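Local coordinates for protein amorpha-4,11-diene synthase (Artemisia annua, PDB 4GAX) that probably converts farnesyl diphosphate into a cyclic sesquiterpene by a metal-dependent loss of diphosphate and ring closure, being a terpene synthase crystallised as an engineered variant, at residues K193-L196 and L202-E205; E162-T167 and Q207-K212; D317-Y322 and I330-I335. One frame throughout, in Å; residues are numbered along the deposited sequence.

Contact 1: residues K193-L196 and L202-E205; sequences KDTL and LSTE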
# COMPACT_ATOMS: atom_id res chain seq x y z
N LYS A 193 4.11 22.97 18.14
CA LYS A 193 4.91 24.19 18.14
C LYS A 193 5.36 24.58 19.55
O LYS A 193 6.51 24.99 19.75
CB LYS A 193 4.13 25.35 17.51
CG LYS A 193 4.70 26.72 17.88
CD LYS A 193 3.82 27.87 17.39
CE LYS A 193 4.50 29.22 17.59
NZ LYS A 193 4.59 29.63 19.03
N ASP A 194 4.46 24.47 20.52
CA ASP A 194 4.77 24.84 21.90
C ASP A 194 5.79 23.89 22.54
O ASP A 194 6.49 24.26 23.48
CB ASP A 194 3.50 24.91 22.75
CG ASP A 194 2.58 26.05 22.35
OD1 ASP A 194 3.05 26.92 21.58
OD2 ASP A 194 1.41 26.10 22.80
N THR A 195 5.86 22.66 22.05
CA THR A 195 6.74 21.67 22.68
C THR A 195 8.10 21.53 21.99
O THR A 195 8.93 20.71 22.42
CB THR A 195 6.08 20.27 22.81
OG1 THR A 195 5.90 19.69 21.51
CG2 THR A 195 4.74 20.38 23.51
N LEU A 196 8.33 22.33 20.95
CA LEU A 196 9.59 22.26 20.22
C LEU A 196 10.78 22.42 21.17
O LEU A 196 11.72 21.64 21.14
CB LEU A 196 9.66 23.32 19.11
CG LEU A 196 10.99 23.32 18.34
CD1 LEU A 196 11.28 21.94 17.76
CD2 LEU A 196 10.97 24.38 17.26
N LEU A 202 9.15 14.84 20.47
CA LEU A 202 7.70 14.70 20.56
C LEU A 202 7.03 15.62 19.53
O LEU A 202 6.06 15.22 18.88
CB LEU A 202 7.21 15.02 21.97
CG LEU A 202 5.70 14.87 22.16
CD1 LEU A 202 5.25 13.44 21.81
CD2 LEU A 202 5.30 15.23 23.58
N SER A 203 7.57 16.83 19.38
CA SER A 203 7.10 17.74 18.33
C SER A 203 7.15 17.05 16.99
O SER A 203 6.19 17.08 16.22
CB SER A 203 7.96 19.01 18.29
OG SER A 203 7.70 19.81 19.43
N THR A 204 8.29 16.41 16.72
CA THR A 204 8.50 15.69 15.48
C THR A 204 7.47 14.57 15.29
O THR A 204 6.92 14.41 14.21
CB THR A 204 9.95 15.17 15.38
OG1 THR A 204 10.81 16.29 15.20
CG2 THR A 204 10.12 14.21 14.22
N GLU A 205 7.22 13.81 16.35
CA GLU A 205 6.27 12.72 16.27
C GLU A 205 4.83 13.20 16.01
O GLU A 205 4.09 12.59 15.23
CB GLU A 205 6.33 11.85 17.52
CG GLU A 205 5.46 10.61 17.46
CD GLU A 205 5.98 9.57 16.46
OE1 GLU A 205 7.10 9.73 15.92
OE2 GLU A 205 5.26 8.58 16.23
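Thr195 and Ser203 meet hydroxyl to hydroxyl in a hydrogen bond, with Thr195 OG1 2.8 Å from Ser203 OG. Both CB atoms point at the opposing segment, so the two short side chains face each other across the gap while their carbons stay back: Thr195 OG1 lies 3.9 Å from Ser203 CB. The threonine hydroxyl reaches this place because it sits between its own backbone N and carbonyl carbon (chi1 68°), which leaves the methyl CG2 beside the backbone N. Each oxygen also has a backbone partner in the last turn of helix 175-194, Thr195 OG1 with Ile191 O and Ser203 OG with Ala192 O. The fold here is a tight helix-loop-helix connection in the all-helical N-terminal terpene synthase domain: helix 175-194 runs out, five residues intervene between the segments, and Ser203 in the first turn of helix 200-211 folds back onto the end just left. Leu196 and Ser203 bring their CA atoms within 5.5 Å. Ser203 OG then lies close to the Leu196 backbone as well, 3.0 Å from Leu196 N, but the angle is too poor for a hydrogen bond. Leu196 adds a looser touch through the base of its side chain, CB being 4.0 Å from Ser203 OG, whereas CG swings anti to the backbone N (chi1 178°). Two residues beyond Ser203, Glu205 serves another interface, where it packs on Tyr226 and Phe229 of helix 219-232 and pairs with Arg208.

Contact 2: residues E162-T167 and Q207-K212; sequences ELYEAT and QRALKK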
# COMPACT_ATOMS: atom_id res chain seq x y z
N GLU A 162 -3.78 9.60 19.93
CA GLU A 162 -4.50 8.35 19.69
C GLU A 162 -5.85 8.63 19.05
O GLU A 162 -6.32 7.86 18.19
CB GLU A 162 -4.70 7.54 20.98
CG GLU A 162 -3.43 6.89 21.53
CD GLU A 162 -3.70 6.06 22.80
OE1 GLU A 162 -4.80 6.19 23.40
OE2 GLU A 162 -2.80 5.28 23.20
N LEU A 163 -6.49 9.72 19.46
CA LEU A 163 -7.80 10.07 18.92
C LEU A 163 -7.66 10.52 17.47
O LEU A 163 -8.46 10.12 16.60
CB LEU A 163 -8.44 11.18 19.76
CG LEU A 163 -9.72 11.80 19.21
CD1 LEU A 163 -10.85 10.75 19.06
CD2 LEU A 163 -10.17 12.94 20.13
N TYR A 164 -6.65 11.33 17.20
CA TYR A 164 -6.37 11.77 15.84
C TYR A 164 -6.18 10.55 14.92
O TYR A 164 -6.79 10.46 13.86
CB TYR A 164 -5.14 12.68 15.82
CG TYR A 164 -4.61 12.94 14.43
CD1 TYR A 164 -5.15 13.94 13.62
CD2 TYR A 164 -3.55 12.19 13.92
CE1 TYR A 164 -4.64 14.17 12.31
CE2 TYR A 164 -3.04 12.41 12.63
CZ TYR A 164 -3.59 13.39 11.83
OH TYR A 164 -3.07 13.59 10.56
N GLU A 165 -5.36 9.61 15.36
CA GLU A 165 -5.10 8.43 14.53
C GLU A 165 -6.38 7.64 14.28
O GLU A 165 -6.58 7.13 13.16
CB GLU A 165 -4.00 7.53 15.12
CG GLU A 165 -2.65 8.22 15.31
CD GLU A 165 -1.95 8.55 13.99
OE1 GLU A 165 -2.57 8.37 12.91
OE2 GLU A 165 -0.77 8.98 14.02
N ALA A 166 -7.24 7.53 15.29
CA ALA A 166 -8.52 6.84 15.12
C ALA A 166 -9.41 7.45 14.01
O ALA A 166 -10.13 6.73 13.29
CB ALA A 166 -9.29 6.80 16.43
N THR A 167 -9.34 8.78 13.86
CA THR A 167 -10.19 9.47 12.88
C THR A 167 -9.89 9.00 11.46
O THR A 167 -10.76 9.03 10.60
CB THR A 167 -10.04 11.02 12.92
OG1 THR A 167 -8.72 11.39 12.46
CG2 THR A 167 -10.24 11.55 14.35
N GLN A 207 4.14 16.11 14.48
CA GLN A 207 4.12 16.70 13.14
C GLN A 207 4.15 15.64 12.04
O GLN A 207 3.53 15.82 10.99
CB GLN A 207 5.22 17.74 12.97
CG GLN A 207 4.70 19.17 12.75
CD GLN A 207 3.55 19.28 11.72
OE1 GLN A 207 3.55 18.62 10.66
NE2 GLN A 207 2.57 20.14 12.02
N ARG A 208 4.80 14.50 12.27
CA ARG A 208 4.75 13.45 11.25
C ARG A 208 3.32 12.90 11.13
O ARG A 208 2.83 12.71 10.02
CB ARG A 208 5.78 12.32 11.46
CG ARG A 208 5.73 11.59 12.79
CD ARG A 208 6.81 10.48 12.86
NE ARG A 208 6.55 9.42 11.91
CZ ARG A 208 6.03 8.23 12.22
NH1 ARG A 208 5.75 7.90 13.47
NH2 ARG A 208 5.81 7.36 11.25
N ALA A 209 2.66 12.69 12.26
CA ALA A 209 1.28 12.23 12.27
C ALA A 209 0.36 13.21 11.53
O ALA A 209 -0.51 12.80 10.74
CB ALA A 209 0.80 12.00 13.70
N LEU A 210 0.53 14.50 11.81
CA LEU A 210 -0.27 15.53 11.14
C LEU A 210 -0.03 15.57 9.63
O LEU A 210 -0.95 15.84 8.84
CB LEU A 210 0.01 16.90 11.77
CG LEU A 210 -0.44 17.08 13.22
CD1 LEU A 210 -0.08 18.47 13.74
CD2 LEU A 210 -1.94 16.83 13.36
N LYS A 211 1.21 15.32 9.21
CA LYS A 211 1.55 15.26 7.78
C LYS A 211 0.87 14.07 7.10
O LYS A 211 0.37 14.20 5.97
CB LYS A 211 3.07 15.19 7.59
CG LYS A 211 3.57 15.56 6.20
CD LYS A 211 4.87 16.38 6.25
CE LYS A 211 4.64 17.81 6.78
NZ LYS A 211 5.18 18.05 8.17
N LYS A 212 0.85 12.92 7.76
CA LYS A 212 0.16 11.74 7.21
C LYS A 212 -0.21 10.81 8.36
O LYS A 212 0.66 10.39 9.15
CB LYS A 212 1.06 10.99 6.21
CG LYS A 212 0.39 9.73 5.64
CD LYS A 212 1.30 8.98 4.66
CE LYS A 212 1.51 9.74 3.36
NZ LYS A 212 2.00 8.82 2.27
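One hydrogen bond crosses this contact: Tyr164 OH donates to Ala209 O at 2.7 Å. The C=O...O angle is 128°, with the donor tilted 34° from the carbonyl plane. The residue four places on from Ala209 is Pro213, which has no N-H to offer this carbonyl, so the tyrosine hydroxyl supplies a donor where the helical one is missing.

The apolar contacts accompany that bond, both on one side of the ring plane. With CG anti to the backbone N, the Tyr164 ring reaches across so that Leu210 CD2 lies over one face in a CH-pi contact, 4.2 Å from the ring centroid and displaced toward the rim. Ala209 CB lies 4.0 Å from Tyr164 CE2, while Ala209 O sits at the ring edge.

Glu165 contributes a polar-to-methyl touch, its OE2 resting 3.4 Å from Ala209 CB, while OE1 takes the backbone N-H of Leu214 just beyond the helix.

The short helix axes pass 10.9 Å apart at only 17°, nearly parallel, with side chains bridging the space. Such same-direction helices, joined through helix 175-194, are consistent with the alpha-alpha barrel of terpene synthase N-terminal domains.

Contact 3: residues D317-Y322 and I330-I335; sequences DIYDAY and IFTEAI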
# COMPACT_ATOMS: atom_id res chain seq x y z
N ASP A 317 3.78 1.82 -22.15
CA ASP A 317 4.65 2.69 -22.94
C ASP A 317 4.57 2.39 -24.44
O ASP A 317 5.03 3.20 -25.25
CB ASP A 317 6.09 2.62 -22.44
CG ASP A 317 6.28 3.31 -21.09
OD1 ASP A 317 5.33 3.98 -20.63
OD2 ASP A 317 7.38 3.19 -20.50
N ILE A 318 4.01 1.24 -24.81
CA ILE A 318 3.75 0.94 -26.21
C ILE A 318 2.39 1.49 -26.62
O ILE A 318 2.21 2.02 -27.71
CB ILE A 318 3.74 -0.58 -26.50
CG1 ILE A 318 5.10 -1.21 -26.20
CG2 ILE A 318 3.39 -0.84 -27.95
CD1 ILE A 318 5.12 -2.72 -26.34
N TYR A 319 1.41 1.37 -25.73
CA TYR A 319 0.06 1.81 -26.06
C TYR A 319 -0.12 3.32 -25.96
O TYR A 319 -0.90 3.89 -26.72
CB TYR A 319 -0.97 1.08 -25.20
CG TYR A 319 -1.32 -0.28 -25.73
CD1 TYR A 319 -2.48 -0.49 -26.46
CD2 TYR A 319 -0.46 -1.36 -25.54
CE1 TYR A 319 -2.80 -1.75 -26.97
CE2 TYR A 319 -0.76 -2.61 -26.04
CZ TYR A 319 -1.92 -2.80 -26.75
OH TYR A 319 -2.21 -4.05 -27.25
N ASP A 320 0.61 3.96 -25.05
CA ASP A 320 0.42 5.39 -24.85
C ASP A 320 0.85 6.18 -26.07
O ASP A 320 0.02 6.70 -26.81
CB ASP A 320 1.17 5.88 -23.62
CG ASP A 320 0.67 7.23 -23.14
OD1 ASP A 320 1.38 7.92 -22.37
OD2 ASP A 320 -0.45 7.62 -23.53
N ALA A 321 2.16 6.26 -26.29
CA ALA A 321 2.68 6.97 -27.45
C ALA A 321 2.98 6.01 -28.59
O ALA A 321 2.25 5.92 -29.57
CB ALA A 321 3.93 7.76 -27.06
N TYR A 322 4.06 5.26 -28.41
CA TYR A 322 4.72 4.47 -29.45
C TYR A 322 3.91 3.80 -30.58
O TYR A 322 4.09 4.15 -31.75
CB TYR A 322 5.64 3.43 -28.79
CG TYR A 322 6.91 3.26 -29.58
CD1 TYR A 322 7.87 4.27 -29.58
CD2 TYR A 322 7.12 2.14 -30.35
CE1 TYR A 322 9.02 4.14 -30.32
CE2 TYR A 322 8.27 2.00 -31.08
CZ TYR A 322 9.22 3.00 -31.06
OH TYR A 322 10.37 2.85 -31.80
N ILE A 330 -2.81 -5.68 -33.64
CA ILE A 330 -2.11 -6.96 -33.75
C ILE A 330 -1.58 -7.44 -32.39
O ILE A 330 -1.69 -8.63 -32.05
CB ILE A 330 -0.94 -6.86 -34.74
CG1 ILE A 330 -1.44 -6.53 -36.14
CG2 ILE A 330 -0.16 -8.16 -34.78
CD1 ILE A 330 -0.33 -6.26 -37.14
N PHE A 331 -0.98 -6.54 -31.63
CA PHE A 331 -0.43 -6.92 -30.33
C PHE A 331 -1.53 -7.43 -29.40
O PHE A 331 -1.35 -8.42 -28.68
CB PHE A 331 0.34 -5.76 -29.69
CG PHE A 331 1.15 -6.15 -28.47
CD1 PHE A 331 2.43 -6.68 -28.61
CD2 PHE A 331 0.63 -5.98 -27.20
CE1 PHE A 331 3.18 -7.05 -27.48
CE2 PHE A 331 1.38 -6.34 -26.06
CZ PHE A 331 2.66 -6.88 -26.21
N THR A 332 -2.68 -6.76 -29.42
CA THR A 332 -3.83 -7.16 -28.61
C THR A 332 -4.32 -8.58 -28.93
O THR A 332 -4.67 -9.34 -28.03
CB THR A 332 -5.00 -6.18 -28.79
OG1 THR A 332 -4.59 -4.86 -28.40
CG2 THR A 332 -6.20 -6.62 -27.94
N GLU A 333 -4.37 -8.94 -30.21
CA GLU A 333 -4.80 -10.29 -30.59
C GLU A 333 -3.75 -11.32 -30.16
O GLU A 333 -4.10 -12.42 -29.72
CB GLU A 333 -5.09 -10.39 -32.09
CG GLU A 333 -5.48 -11.79 -32.56
CD GLU A 333 -6.61 -12.40 -31.74
OE1 GLU A 333 -7.61 -11.69 -31.48
OE2 GLU A 333 -6.51 -13.59 -31.37
N ALA A 334 -2.48 -10.95 -30.28
CA ALA A 334 -1.40 -11.80 -29.80
C ALA A 334 -1.53 -12.05 -28.29
O ALA A 334 -1.25 -13.15 -27.80
CB ALA A 334 -0.06 -11.17 -30.11
N ILE A 335 -1.97 -11.03 -27.55
CA ILE A 335 -2.16 -11.22 -26.11
C ILE A 335 -3.36 -12.14 -25.87
O ILE A 335 -3.30 -13.02 -25.01
CB ILE A 335 -2.30 -9.87 -25.36
CG1 ILE A 335 -0.96 -9.14 -25.36
CG2 ILE A 335 -2.74 -10.09 -23.90
CD1 ILE A 335 0.10 -9.78 -24.44
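The polar link between Tyr319 and Thr332 is a single hydrogen bond, Tyr319 OH donating to Thr332 OG1 at 2.8 Å. Thr332 OG1 lies in the plane of the tyrosine ring, at its edge, and the two side chains cross at about a right angle. Thr332 holds OG1 beside its own backbone N (chi1 -59°), from where the same oxygen bonds Leu328 O one turn back along helix 325-337. Since that carbonyl can only accept, the threonine donates to it and accepts from the tyrosine, a relay that is likely to polarise both hydroxyls and that gives the buried tyrosine hydroxyl a partner.

The apolar part is a meeting of ring edges. Phe331 points its CB toward the other helix, and the side chains of Tyr319 and Phe331 cross at a slant: Phe331 CD2 is 3.8 Å from Tyr319 CE2 and 3.4 Å from Tyr319 OH. The hydroxyl lies at the edge of the phenylalanine ring, in its plane, so the evidence is for edge contact and not for a face-on stack. Val388 and Leu391 of helix 374-399 pack on Tyr319 as well. A phenylalanine in place of Tyr319 would probably leave Thr332 OG1 without its incoming donor and Phe331 CD2 without its oxygen neighbour.

Backbone proximity plays little part, the nearest CA pair, Tyr319 and Phe331, being 9.7 Å apart. Around 318-322 the first helix widens into a pi-type turn, and Asp320 is poorly ordered. Residues 317-320, Asp-Ile-Tyr-Asp, match the end of the aspartate-rich DDxxD motif, which in class I terpene synthases takes part in magnesium binding, consistent with a site here; Tyr319 ties one of the intervening positions to helix 325-337.

Overall arrangement
Contacts 1 and 2 share helix 200-211: its first turns pack back on the end of helix 175-194 in contact 1, and its last turn meets helix 157-167 in contact 2. Their centres are 14 Å apart, and along the chain contact 1 falls wholly between the two segments of contact 2. Both belong to the N-terminal terpene synthase region. Contact 3 lies in the metal-binding region, on the other side of the chain's centre, with its centre 52 Å from that of contact 1 and 44 Å from that of contact 2. The nearest atoms of contacts 2 and 3 remain about 24 Å apart. Only contact 3 includes part of the aspartate-rich motif expected at the active site.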